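Long-range contacts in tyrocidine synthetase 3 (Brevibacillus brevis, PDB 2JGP), which takes part in nonribosomal synthesis of the antibiotic tyrocidine, its condensation domain forming peptide bonds, probably between intermediates tethered to carrier domains: residues I88-K93 with L249-K254; Q94-V99 with V162-E167; T152-V157 with F194-A199; P200-S205 with T218-S223; I224-S229 with G369-T374. All blocks are in the same frame, centred on the assembly; numbering follows the deposited sequence.

Interaction 1 of 5, residues I88-K93 with L249-K254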
# COMPACT_ATOMS: atom_id res chain seq x y z
N ILE A 88 -8.45 -17.18 4.38
CA ILE A 88 -7.45 -17.22 5.45
C ILE A 88 -8.13 -17.55 6.77
O ILE A 88 -8.94 -16.76 7.28
CB ILE A 88 -6.71 -15.87 5.57
CG1 ILE A 88 -6.03 -15.52 4.25
CG2 ILE A 88 -5.68 -15.93 6.68
CD1 ILE A 88 -5.46 -14.12 4.23
N GLU A 89 -7.82 -18.72 7.32
CA GLU A 89 -8.41 -19.20 8.57
C GLU A 89 -7.32 -19.44 9.62
O GLU A 89 -6.14 -19.57 9.28
CB GLU A 89 -9.17 -20.51 8.31
CG GLU A 89 -10.21 -20.43 7.19
CD GLU A 89 -11.42 -19.62 7.58
OE1 GLU A 89 -11.51 -18.43 7.19
OE2 GLU A 89 -12.29 -20.17 8.30
N PRO A 90 -7.71 -19.50 10.92
CA PRO A 90 -6.74 -19.82 11.97
C PRO A 90 -6.01 -21.13 11.70
O PRO A 90 -6.63 -22.12 11.31
CB PRO A 90 -7.61 -19.94 13.23
CG PRO A 90 -8.80 -19.12 12.94
CD PRO A 90 -9.06 -19.27 11.47
N VAL A 91 -4.69 -21.13 11.89
CA VAL A 91 -3.87 -22.29 11.55
C VAL A 91 -3.58 -23.16 12.77
O VAL A 91 -3.65 -22.70 13.90
CB VAL A 91 -2.54 -21.86 10.89
CG1 VAL A 91 -2.83 -21.04 9.63
CG2 VAL A 91 -1.68 -21.07 11.86
N GLN A 92 -3.26 -24.43 12.52
CA GLN A 92 -2.89 -25.36 13.58
C GLN A 92 -1.57 -24.94 14.22
O GLN A 92 -0.66 -24.49 13.53
CB GLN A 92 -2.78 -26.79 13.04
CG GLN A 92 -4.08 -27.32 12.41
CD GLN A 92 -4.48 -28.69 12.93
OE1 GLN A 92 -4.70 -29.62 12.15
NE2 GLN A 92 -4.57 -28.83 14.25
N LYS A 93 -1.47 -25.11 15.54
CA LYS A 93 -0.28 -24.73 16.28
C LYS A 93 0.94 -25.52 15.79
O LYS A 93 0.84 -26.71 15.51
CB LYS A 93 -0.47 -24.94 17.79
CG LYS A 93 0.76 -24.56 18.63
CD LYS A 93 0.41 -24.28 20.08
CE LYS A 93 1.66 -23.90 20.88
NZ LYS A 93 1.34 -23.12 22.13
N LEU A 249 -9.01 -10.11 18.05
CA LEU A 249 -8.46 -10.32 16.70
C LEU A 249 -8.70 -11.76 16.26
O LEU A 249 -8.13 -12.70 16.82
CB LEU A 249 -6.96 -10.02 16.69
CG LEU A 249 -6.55 -8.57 16.99
CD1 LEU A 249 -5.12 -8.50 17.53
CD2 LEU A 249 -6.70 -7.70 15.76
N ARG A 250 -9.54 -11.93 15.23
CA ARG A 250 -9.86 -13.27 14.72
C ARG A 250 -8.67 -13.94 14.07
O ARG A 250 -8.46 -15.15 14.23
CB ARG A 250 -11.00 -13.19 13.69
CG ARG A 250 -11.31 -14.54 13.07
CD ARG A 250 -12.55 -14.55 12.20
NE ARG A 250 -12.82 -15.93 11.79
CZ ARG A 250 -12.27 -16.54 10.73
NH1 ARG A 250 -11.43 -15.91 9.92
NH2 ARG A 250 -12.58 -17.81 10.48
N ILE A 251 -7.92 -13.16 13.30
CA ILE A 251 -6.86 -13.67 12.45
C ILE A 251 -5.55 -12.98 12.80
O ILE A 251 -5.54 -11.78 13.11
CB ILE A 251 -7.22 -13.43 10.95
CG1 ILE A 251 -8.54 -14.14 10.58
CG2 ILE A 251 -6.12 -13.90 10.03
CD1 ILE A 251 -8.48 -15.66 10.68
N GLN A 252 -4.46 -13.74 12.77
CA GLN A 252 -3.14 -13.18 13.07
C GLN A 252 -2.20 -13.27 11.88
O GLN A 252 -2.51 -13.91 10.88
CB GLN A 252 -2.53 -13.85 14.31
CG GLN A 252 -2.81 -13.10 15.61
CD GLN A 252 -1.97 -11.84 15.77
OE1 GLN A 252 -1.14 -11.51 14.90
NE2 GLN A 252 -2.18 -11.12 16.87
N TYR A 253 -1.06 -12.59 11.96
CA TYR A 253 -0.14 -12.55 10.83
C TYR A 253 0.31 -13.94 10.39
O TYR A 253 0.38 -14.22 9.20
CB TYR A 253 1.09 -11.68 11.11
CG TYR A 253 1.84 -11.33 9.84
CD1 TYR A 253 1.42 -10.29 9.03
CD2 TYR A 253 2.95 -12.07 9.43
CE1 TYR A 253 2.08 -9.98 7.86
CE2 TYR A 253 3.62 -11.76 8.26
CZ TYR A 253 3.18 -10.71 7.48
OH TYR A 253 3.84 -10.38 6.32
N LYS A 254 0.58 -14.83 11.34
CA LYS A 254 1.05 -16.18 10.99
C LYS A 254 0.00 -16.95 10.17
O LYS A 254 0.36 -17.79 9.35
CB LYS A 254 1.46 -16.97 12.23
CG LYS A 254 0.35 -17.37 13.19
CD LYS A 254 0.96 -18.02 14.42
CE LYS A 254 -0.08 -18.70 15.29
NZ LYS A 254 -1.03 -17.73 15.90
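In the connector that runs from carrier-domain helix 70-79 to strand 97-98 of the condensation domain, I88, E89, P90 and V91 rest against R250, I251 and K254, where the chain enters helix 253-263. The I251 CD1 methyl lies 3.7 Å from P90 CD and 3.6 Å from the carbonyl oxygen I88 O, while I251 CG2 meets I88 CG2 at 3.9 Å. Beside this patch R250, extended from CG to NE, brings its guanidinium to the connector. R250 NH2 donates to E89 OE2 in a salt bridge of 3.2 Å (N-H...O 145°). The acceptor lies in the guanidinium plane, but the donor stands 47° out of the carboxylate plane, and the two planes are 42° apart. I88 O sits at the guanidinium edge and P90 CD over one face, 3.9 Å from R250 NH2. The other terminal nitrogen, R250 NH1, forms a salt bridge to D363, joining the connector to a second loop. Further along, V91 CG2 approaches the aliphatic K254 CG, while K254 NZ pairs with E148. A largely extended segment held at the surface is consistent with the interdomain linker of a carrier-condensation bidomain.

Interaction 2 of 5, residues Q94-V99 with V162-E167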
# COMPACT_ATOMS: atom_id res chain seq x y z
N GLN A 94 2.07 -24.83 15.70
CA GLN A 94 3.29 -25.40 15.15
C GLN A 94 4.49 -24.76 15.86
O GLN A 94 4.36 -23.70 16.46
CB GLN A 94 3.32 -25.14 13.64
CG GLN A 94 3.79 -26.32 12.79
CD GLN A 94 2.92 -27.56 12.94
OE1 GLN A 94 3.39 -28.62 13.36
NE2 GLN A 94 1.64 -27.45 12.59
N ALA A 95 5.64 -25.43 15.81
CA ALA A 95 6.86 -24.94 16.47
C ALA A 95 7.33 -23.63 15.85
O ALA A 95 7.75 -22.71 16.55
CB ALA A 95 7.97 -26.00 16.39
N TYR A 96 7.27 -23.56 14.52
CA TYR A 96 7.62 -22.37 13.76
C TYR A 96 6.60 -22.19 12.66
O TYR A 96 5.88 -23.13 12.31
CB TYR A 96 9.00 -22.51 13.12
CG TYR A 96 10.12 -22.81 14.07
CD1 TYR A 96 10.52 -24.12 14.29
CD2 TYR A 96 10.81 -21.79 14.72
CE1 TYR A 96 11.57 -24.42 15.15
CE2 TYR A 96 11.86 -22.07 15.58
CZ TYR A 96 12.23 -23.39 15.79
OH TYR A 96 13.26 -23.69 16.64
N TYR A 97 6.56 -20.99 12.09
CA TYR A 97 5.65 -20.69 10.99
C TYR A 97 6.43 -20.09 9.83
O TYR A 97 7.43 -19.40 10.05
CB TYR A 97 4.55 -19.75 11.46
CG TYR A 97 3.77 -20.30 12.64
CD1 TYR A 97 4.18 -20.05 13.94
CD2 TYR A 97 2.65 -21.10 12.44
CE1 TYR A 97 3.48 -20.56 15.02
CE2 TYR A 97 1.94 -21.61 13.51
CZ TYR A 97 2.36 -21.35 14.80
OH TYR A 97 1.65 -21.86 15.86
N PRO A 98 5.97 -20.34 8.59
CA PRO A 98 6.70 -19.72 7.49
C PRO A 98 6.65 -18.20 7.58
O PRO A 98 5.69 -17.64 8.11
CB PRO A 98 5.94 -20.21 6.24
CG PRO A 98 4.58 -20.59 6.73
CD PRO A 98 4.80 -21.10 8.12
N VAL A 99 7.69 -17.54 7.08
CA VAL A 99 7.63 -16.10 6.87
C VAL A 99 6.83 -15.81 5.60
O VAL A 99 6.72 -16.66 4.72
CB VAL A 99 9.03 -15.47 6.76
CG1 VAL A 99 9.77 -15.63 8.07
CG2 VAL A 99 9.81 -16.08 5.60
N VAL A 162 12.17 -18.35 9.38
CA VAL A 162 10.85 -18.69 9.90
C VAL A 162 10.49 -17.79 11.08
O VAL A 162 11.37 -17.24 11.75
CB VAL A 162 10.76 -20.16 10.36
CG1 VAL A 162 10.89 -21.11 9.17
CG2 VAL A 162 11.83 -20.47 11.42
N GLN A 163 9.19 -17.66 11.31
CA GLN A 163 8.67 -16.89 12.42
C GLN A 163 8.62 -17.76 13.66
O GLN A 163 8.09 -18.87 13.63
CB GLN A 163 7.26 -16.39 12.12
CG GLN A 163 7.17 -15.53 10.90
CD GLN A 163 5.80 -14.92 10.74
OE1 GLN A 163 5.46 -13.95 11.42
NE2 GLN A 163 4.99 -15.51 9.86
N ASN A 164 9.18 -17.24 14.75
CA ASN A 164 9.17 -17.89 16.04
C ASN A 164 8.30 -17.03 16.96
O ASN A 164 8.69 -15.92 17.32
CB ASN A 164 10.60 -18.04 16.57
CG ASN A 164 10.71 -18.92 17.80
OD1 ASN A 164 9.71 -19.36 18.35
ND2 ASN A 164 11.94 -19.17 18.23
N ILE A 165 7.12 -17.54 17.30
CA ILE A 165 6.14 -16.77 18.06
C ILE A 165 6.32 -17.10 19.53
O ILE A 165 6.24 -18.27 19.92
CB ILE A 165 4.69 -17.11 17.65
CG1 ILE A 165 4.53 -17.07 16.13
CG2 ILE A 165 3.70 -16.15 18.30
CD1 ILE A 165 4.84 -15.77 15.51
N HIS A 166 6.55 -16.07 20.35
CA HIS A 166 6.80 -16.27 21.77
C HIS A 166 5.57 -15.97 22.63
O HIS A 166 4.93 -14.93 22.48
CB HIS A 166 7.99 -15.44 22.24
CG HIS A 166 9.26 -15.77 21.52
ND1 HIS A 166 10.10 -16.79 21.92
CD2 HIS A 166 9.82 -15.23 20.41
CE1 HIS A 166 11.13 -16.85 21.10
NE2 HIS A 166 10.99 -15.92 20.18
N GLU A 167 5.24 -16.95 23.46
CA GLU A 167 4.29 -16.84 24.57
C GLU A 167 4.30 -15.47 25.27
O GLU A 167 3.29 -14.74 25.24
CB GLU A 167 4.60 -17.94 25.61
CG GLU A 167 5.57 -19.09 25.17
CD GLU A 167 7.03 -18.64 24.95
OE1 GLU A 167 7.57 -17.84 25.74
OE2 GLU A 167 7.65 -19.11 23.96
O HOH W 1 6.50 -20.28 17.20
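Y97 and Q163 form an antiparallel hydrogen-bonded pair, with Y97 N donating to Q163 O at 3.0 Å and Q163 N returning a bond to Y97 O at 2.8 Å. The Q163 side chain adds a third link. Its CD is anti to CA (chi2 -173°), and from this extended chain the amide Q163 NE2 donates to P98 O at 2.8 Å in a nearly straight bond (169°), with the acceptor in the amide plane. This side-chain bond holds P98 O where the strand pairing runs out. The pairing adds the short, weakly bonded strand 97-98 to one edge of a three-stranded antiparallel sheet in which 160-165 is central and 152-157 forms the other edge. Q163 O lies near the plane of both tyrosine rings, at their edges. Y96 crosses V162 obliquely, CD2 to CG2 3.7 Å, and its CE2 also neighbours the amide of N164, whose plane is turned 65° from the ring. Y97 packs CD1 on I165 CG1 at 3.7 Å, the two side chains crossing at about a right angle; V91 and K254 also touch this tyrosine, and its OH accepts from Q94 N. V99 CG1 covers the backbone at V162 CA. Where the strands part, water 1 spans the gap, donating to A95 O at 2.8 Å and accepting from I165 N at the same distance.

Interaction 3 of 5, residues T152-V157 with F194-A199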
# COMPACT_ATOMS: atom_id res chain seq x y z
N THR A 152 7.20 -11.82 17.93
CA THR A 152 7.77 -12.66 16.90
C THR A 152 9.27 -12.40 16.75
O THR A 152 9.69 -11.25 16.65
CB THR A 152 7.11 -12.40 15.54
OG1 THR A 152 5.72 -12.72 15.62
CG2 THR A 152 7.76 -13.25 14.44
N SER A 153 10.05 -13.47 16.75
CA SER A 153 11.46 -13.41 16.39
C SER A 153 11.65 -14.28 15.16
O SER A 153 10.72 -14.99 14.76
CB SER A 153 12.33 -13.92 17.54
OG SER A 153 12.15 -15.31 17.77
N PHE A 154 12.84 -14.24 14.58
CA PHE A 154 13.10 -15.04 13.39
C PHE A 154 14.27 -15.96 13.63
O PHE A 154 15.21 -15.62 14.35
CB PHE A 154 13.39 -14.15 12.18
CG PHE A 154 12.25 -13.23 11.82
CD1 PHE A 154 11.33 -13.59 10.85
CD2 PHE A 154 12.11 -12.02 12.46
CE1 PHE A 154 10.28 -12.74 10.53
CE2 PHE A 154 11.07 -11.16 12.14
CZ PHE A 154 10.15 -11.53 11.18
N ALA A 155 14.20 -17.14 13.02
CA ALA A 155 15.29 -18.11 13.04
C ALA A 155 15.38 -18.72 11.65
O ALA A 155 14.48 -18.51 10.83
CB ALA A 155 15.03 -19.17 14.08
N VAL A 156 16.46 -19.45 11.38
CA VAL A 156 16.57 -20.21 10.14
C VAL A 156 16.34 -21.68 10.46
O VAL A 156 17.06 -22.27 11.27
CB VAL A 156 17.94 -20.01 9.45
CG1 VAL A 156 18.11 -20.97 8.26
CG2 VAL A 156 18.08 -18.58 8.99
N VAL A 157 15.32 -22.26 9.85
CA VAL A 157 14.97 -23.66 10.06
C VAL A 157 14.82 -24.31 8.70
O VAL A 157 14.11 -23.80 7.84
CB VAL A 157 13.66 -23.79 10.86
CG1 VAL A 157 13.17 -25.23 10.88
CG2 VAL A 157 13.86 -23.26 12.29
N PHE A 194 18.11 -3.91 15.00
CA PHE A 194 17.45 -4.91 15.82
C PHE A 194 18.12 -6.25 15.57
O PHE A 194 18.44 -6.58 14.42
CB PHE A 194 15.97 -5.02 15.44
CG PHE A 194 15.13 -3.88 15.91
CD1 PHE A 194 14.97 -2.75 15.12
CD2 PHE A 194 14.52 -3.92 17.15
CE1 PHE A 194 14.20 -1.69 15.56
CE2 PHE A 194 13.74 -2.87 17.59
CZ PHE A 194 13.58 -1.75 16.80
N ASP A 195 18.31 -7.01 16.63
CA ASP A 195 18.65 -8.42 16.52
C ASP A 195 17.36 -9.17 16.23
O ASP A 195 16.46 -9.23 17.07
CB ASP A 195 19.28 -8.93 17.81
CG ASP A 195 19.75 -10.37 17.70
OD1 ASP A 195 19.26 -11.12 16.83
OD2 ASP A 195 20.61 -10.77 18.50
N LEU A 196 17.26 -9.73 15.02
CA LEU A 196 16.02 -10.37 14.57
C LEU A 196 15.68 -11.66 15.33
O LEU A 196 14.55 -12.16 15.21
CB LEU A 196 16.09 -10.63 13.06
CG LEU A 196 15.37 -9.66 12.12
CD1 LEU A 196 15.14 -8.25 12.68
CD2 LEU A 196 16.05 -9.62 10.74
N GLU A 197 16.65 -12.18 16.08
CA GLU A 197 16.46 -13.39 16.91
C GLU A 197 15.79 -13.10 18.26
O GLU A 197 15.52 -14.03 19.01
CB GLU A 197 17.80 -14.06 17.19
CG GLU A 197 18.46 -14.68 16.00
CD GLU A 197 19.58 -15.61 16.40
OE1 GLU A 197 19.62 -16.73 15.86
OE2 GLU A 197 20.40 -15.23 17.26
N VAL A 198 15.55 -11.83 18.56
CA VAL A 198 15.09 -11.43 19.89
C VAL A 198 13.82 -10.60 19.81
O VAL A 198 13.84 -9.46 19.34
CB VAL A 198 16.19 -10.64 20.64
CG1 VAL A 198 15.67 -10.13 21.99
CG2 VAL A 198 17.43 -11.51 20.83
N ALA A 199 12.72 -11.18 20.27
CA ALA A 199 11.47 -10.46 20.44
C ALA A 199 11.48 -9.79 21.82
O ALA A 199 12.11 -10.30 22.75
CB ALA A 199 10.28 -11.40 20.29
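F154 N donates to L196 O at 2.8 Å (N-H...O 157°), the hydrogen bond by which strand 152-157 holds the loop 194-199. The same oxygen lies in the plane of the F154 ring at its edge, 3.7 Å from CD2, so one residue offers this oxygen both its N-H and its ring edge. F154 CD2 also meets L196 CG at 4.0 Å. The loop presents L196 O through a type I turn from D195 to V198, reinforced by an Asx turn in which D195 OD1 accepts from E197 N. S153 CB packs against E197 O at 3.5 Å, while S153 OG is turned to H166 NE2. A199 CB closes the far end, 3.7 Å from T152 O. Strand 152-157 bonds to strand 160-165 along one edge through S153 and A155, and the loop, which leads from helix 180-189 to strand 202-210, takes its other edge. Helix 101-113 packs on the contact, with Q103 and Y107 against the F154 ring and D110 against L196.

Interaction 4 of 5, residues P200-S205 with T218-S223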
# COMPACT_ATOMS: atom_id res chain seq x y z
N PRO A 200 10.80 -8.64 21.96
CA PRO A 200 10.01 -7.92 20.97
C PRO A 200 10.86 -7.04 20.05
O PRO A 200 11.83 -6.42 20.50
CB PRO A 200 9.10 -7.06 21.84
CG PRO A 200 9.94 -6.73 23.01
CD PRO A 200 10.81 -7.94 23.25
N LEU A 201 10.48 -6.98 18.78
CA LEU A 201 11.15 -6.08 17.83
C LEU A 201 10.52 -4.69 17.85
O LEU A 201 10.24 -4.09 16.81
CB LEU A 201 11.12 -6.68 16.42
CG LEU A 201 11.90 -8.00 16.34
CD1 LEU A 201 11.54 -8.77 15.10
CD2 LEU A 201 13.41 -7.73 16.42
N ILE A 202 10.30 -4.18 19.06
CA ILE A 202 9.83 -2.82 19.27
C ILE A 202 10.55 -2.31 20.50
O ILE A 202 10.77 -3.06 21.46
CB ILE A 202 8.29 -2.75 19.44
CG1 ILE A 202 7.83 -1.29 19.61
CG2 ILE A 202 7.82 -3.60 20.61
CD1 ILE A 202 6.33 -1.07 19.40
N ARG A 203 10.94 -1.04 20.46
CA ARG A 203 11.55 -0.40 21.62
C ARG A 203 10.99 1.00 21.80
O ARG A 203 10.55 1.64 20.83
CB ARG A 203 13.09 -0.39 21.53
CG ARG A 203 13.66 0.03 20.19
CD ARG A 203 15.19 0.12 20.26
NE ARG A 203 15.85 -1.19 20.19
CZ ARG A 203 16.63 -1.62 19.20
NH1 ARG A 203 16.90 -0.85 18.15
NH2 ARG A 203 17.16 -2.83 19.25
N VAL A 204 10.98 1.46 23.05
CA VAL A 204 10.34 2.72 23.39
C VAL A 204 11.22 3.47 24.39
O VAL A 204 11.70 2.89 25.36
CB VAL A 204 8.94 2.47 23.99
CG1 VAL A 204 8.23 3.80 24.29
CG2 VAL A 204 8.10 1.63 23.03
N SER A 205 11.45 4.75 24.11
CA SER A 205 12.09 5.65 25.05
C SER A 205 11.15 6.81 25.35
O SER A 205 10.61 7.43 24.43
CB SER A 205 13.41 6.18 24.49
OG SER A 205 14.37 5.14 24.36
N THR A 218 9.52 5.82 19.60
CA THR A 218 9.17 4.43 19.35
C THR A 218 9.86 3.96 18.07
O THR A 218 9.94 4.71 17.10
CB THR A 218 7.64 4.24 19.23
OG1 THR A 218 7.00 4.73 20.42
CG2 THR A 218 7.29 2.77 19.03
N ASP A 219 10.38 2.74 18.09
CA ASP A 219 10.99 2.16 16.89
C ASP A 219 10.64 0.69 16.84
O ASP A 219 10.45 0.04 17.87
CB ASP A 219 12.51 2.36 16.92
CG ASP A 219 13.15 2.16 15.55
OD1 ASP A 219 12.46 1.81 14.57
OD2 ASP A 219 14.38 2.40 15.46
N MET A 220 10.52 0.17 15.62
CA MET A 220 10.23 -1.24 15.42
C MET A 220 10.77 -1.65 14.08
O MET A 220 11.07 -0.78 13.24
CB MET A 220 8.72 -1.52 15.53
CG MET A 220 7.86 -0.91 14.42
SD MET A 220 6.08 -0.87 14.82
CE MET A 220 5.99 0.61 15.82
N HIS A 221 10.91 -2.95 13.88
CA HIS A 221 11.50 -3.46 12.66
C HIS A 221 10.41 -3.70 11.61
O HIS A 221 9.34 -4.21 11.93
CB HIS A 221 12.28 -4.74 12.93
CG HIS A 221 13.19 -5.12 11.81
ND1 HIS A 221 12.78 -5.89 10.75
CD2 HIS A 221 14.48 -4.79 11.57
CE1 HIS A 221 13.78 -6.05 9.91
NE2 HIS A 221 14.83 -5.39 10.38
N HIS A 222 10.70 -3.34 10.36
CA HIS A 222 9.69 -3.38 9.30
C HIS A 222 9.20 -4.80 8.96
O HIS A 222 8.18 -4.95 8.29
CB HIS A 222 10.19 -2.68 8.03
CG HIS A 222 9.12 -1.97 7.26
ND1 HIS A 222 7.89 -2.55 7.01
CD2 HIS A 222 9.08 -0.74 6.71
CE1 HIS A 222 7.15 -1.70 6.31
NE2 HIS A 222 7.84 -0.59 6.13
N SER A 223 9.93 -5.82 9.41
CA SER A 223 9.53 -7.22 9.21
C SER A 223 8.27 -7.62 9.98
O SER A 223 7.63 -8.63 9.66
CB SER A 223 10.67 -8.17 9.60
OG SER A 223 11.00 -8.03 10.97
O HOH W 2 15.96 1.99 17.35
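This is a buried antiparallel pairing between the two arms of a beta hairpin, in which I202, R203 and V204 of strand 202-210 lie opposite M220, D219 and T218 of strand 213-220. R203 and D219 are the hydrogen-bonded pair: R203 N donates to D219 O at 2.8 Å and D219 N to R203 O at 3.0 Å. The ladder continues beyond the strand ends with a longer bond, H221 N to L201 O at 3.2 Å. On the face shared by I202, V204, T218 and M220, I202 CD1 reaches M220 CE and T218 CG2, each at 4.0 Å; I202 CG1 lies anti to the backbone N (chi1 -178°) and runs beside the methionine. The other face carries R203 and D219 side by side, their flat groups 85° apart. R203 NH1 donates to water 2, which sits at the guanidinium edge and near D219 OD2, and R203 NH2 is bonded to P193 O. D219 is also bonded to N120 and M121 N, while the guanidinium forms a cation-pi contact with F194. H221 begins the HHxxxDG signature of condensation domains; its ND1 accepts from S223 N, and its NE2 is bonded to D110. In the five-stranded sheet the hairpin lies between strands 174-177 and 123-129, with F140 of helix 133-146 against V204 and T218.

Interaction 5 of 5, residues I224-S229 with G369-T374. With SO4 (sulfate ion), chain B.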
# COMPACT_ATOMS: atom_id res chain seq x y z
N ILE A 224 7.90 -6.84 11.00
CA ILE A 224 6.72 -7.14 11.82
C ILE A 224 5.69 -5.99 11.85
O ILE A 224 4.78 -5.98 12.68
CB ILE A 224 7.13 -7.61 13.25
CG1 ILE A 224 8.05 -6.61 13.96
CG2 ILE A 224 7.83 -8.95 13.18
CD1 ILE A 224 7.40 -5.33 14.38
N SER A 225 5.83 -5.05 10.93
CA SER A 225 4.95 -3.88 10.91
C SER A 225 4.89 -3.24 9.53
O SER A 225 5.56 -3.70 8.59
CB SER A 225 5.42 -2.87 11.96
OG SER A 225 4.46 -1.87 12.17
N ASP A 226 4.05 -2.22 9.40
CA ASP A 226 4.03 -1.34 8.24
C ASP A 226 3.28 -0.05 8.59
O ASP A 226 2.86 0.13 9.75
CB ASP A 226 3.46 -2.04 6.97
CG ASP A 226 2.01 -2.46 7.09
OD1 ASP A 226 1.33 -2.05 8.05
OD2 ASP A 226 1.55 -3.20 6.19
N GLY A 227 3.13 0.84 7.62
CA GLY A 227 2.52 2.15 7.83
C GLY A 227 1.17 2.05 8.50
O GLY A 227 0.91 2.72 9.50
N VAL A 228 0.30 1.20 7.95
CA VAL A 228 -1.01 0.97 8.53
C VAL A 228 -0.90 0.40 9.96
O VAL A 228 -1.64 0.82 10.84
CB VAL A 228 -1.88 0.04 7.65
CG1 VAL A 228 -3.08 -0.48 8.41
CG2 VAL A 228 -2.33 0.77 6.39
N SER A 229 0.03 -0.53 10.18
CA SER A 229 0.19 -1.13 11.52
C SER A 229 0.60 -0.08 12.56
O SER A 229 0.10 -0.10 13.68
CB SER A 229 1.20 -2.27 11.52
OG SER A 229 0.89 -3.26 10.56
N GLY A 369 1.42 -6.07 11.21
CA GLY A 369 2.29 -6.91 10.39
C GLY A 369 2.65 -6.23 9.09
O GLY A 369 2.20 -5.11 8.82
N MET A 370 3.44 -6.92 8.28
CA MET A 370 3.94 -6.39 7.02
C MET A 370 3.02 -6.83 5.87
O MET A 370 3.14 -7.96 5.39
CB MET A 370 5.37 -6.88 6.79
CG MET A 370 5.95 -6.52 5.45
SD MET A 370 5.83 -4.76 5.10
CE MET A 370 6.33 -4.75 3.38
N PHE A 371 2.13 -5.95 5.45
CA PHE A 371 1.17 -6.25 4.37
C PHE A 371 1.40 -5.44 3.09
O PHE A 371 1.07 -5.90 1.99
CB PHE A 371 -0.26 -6.03 4.85
CG PHE A 371 -0.73 -7.05 5.86
CD1 PHE A 371 -0.75 -6.75 7.21
CD2 PHE A 371 -1.13 -8.31 5.45
CE1 PHE A 371 -1.18 -7.69 8.14
CE2 PHE A 371 -1.55 -9.25 6.37
CZ PHE A 371 -1.58 -8.94 7.73
N VAL A 372 1.94 -4.24 3.23
CA VAL A 372 2.08 -3.33 2.10
C VAL A 372 2.76 -4.02 0.92
O VAL A 372 3.77 -4.71 1.08
CB VAL A 372 2.82 -2.02 2.50
CG1 VAL A 372 4.24 -2.30 2.94
CG2 VAL A 372 2.79 -1.03 1.34
N ASN A 373 2.16 -3.88 -0.25
CA ASN A 373 2.60 -4.52 -1.49
C ASN A 373 2.73 -3.39 -2.50
O ASN A 373 2.15 -2.33 -2.31
CB ASN A 373 1.56 -5.54 -1.96
CG ASN A 373 2.08 -6.51 -3.03
OD1 ASN A 373 3.28 -6.66 -3.25
ND2 ASN A 373 1.14 -7.19 -3.70
N THR A 374 3.49 -3.61 -3.56
CA THR A 374 3.58 -2.63 -4.65
C THR A 374 3.17 -3.32 -5.94
O THR A 374 3.54 -4.48 -6.18
CB THR A 374 4.99 -2.03 -4.79
OG1 THR A 374 5.40 -1.47 -3.55
CG2 THR A 374 5.00 -0.94 -5.86
S SO4 B . 5.01 1.59 4.82
O1 SO4 B . 5.05 0.33 5.52
O2 SO4 B . 5.74 1.49 3.56
O3 SO4 B . 3.62 1.93 4.54
O4 SO4 B . 5.62 2.63 5.65
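The aspartate and glycine that end the HHxxxDG signature of condensation domains, D226 and G227, lie at the start of helix 227-241, and D226 clasps the loop 369-374 leading into strand 373-379. Its CG stands between the backbone N and the carbonyl carbon (chi1 64°); its two oxygens serve different elements. D226 OD2 accepts two backbone donors of the loop: F371 N at 2.9 Å, from 43° above the carboxylate plane, and V372 N at 3.2 Å, on the anti lone pair. D226 OD1 turns back to its own helix, accepting from S229 N at 2.9 Å, so D226 is a true N-cap; R359 adds a salt bridge to the same oxygen. With three backbone bonds and an arginine, the buried carboxylate is fixed in both position and rotation. S229 OG lies 2.9 Å from G369 O and near D226 OD1. M370 SD packs 3.7 Å from S225 O, and M370 O is bonded to the hydroxyl of Y253. A sulfate, probably from the crystallisation liquor, occupies the helix start: G227 N donates to SO4 O1 at 2.9 Å, and V372 CG1 lies 3.8 Å from SO4 O1.

From the N terminus, interaction 1 closes the first long loop, bringing the connector 88-93 back to the start of helix 253-263; interactions 2, 3 and 4 all fall within that span. Interactions 2 and 3 cross, their segments alternating along the chain, and share the three-stranded sheet, where strands 152-157 and 160-165 are neighbours. Interaction 4 follows in series, a short hairpin closure that touches interaction 3 through F154 on S223 and L201 on T152. Interaction 5 opens just after it and crosses interaction 1, with Y253 OH meeting M370 O between them. Together the contacts link the incoming connector, the small sheet, the five-stranded sheet and helix 227-241.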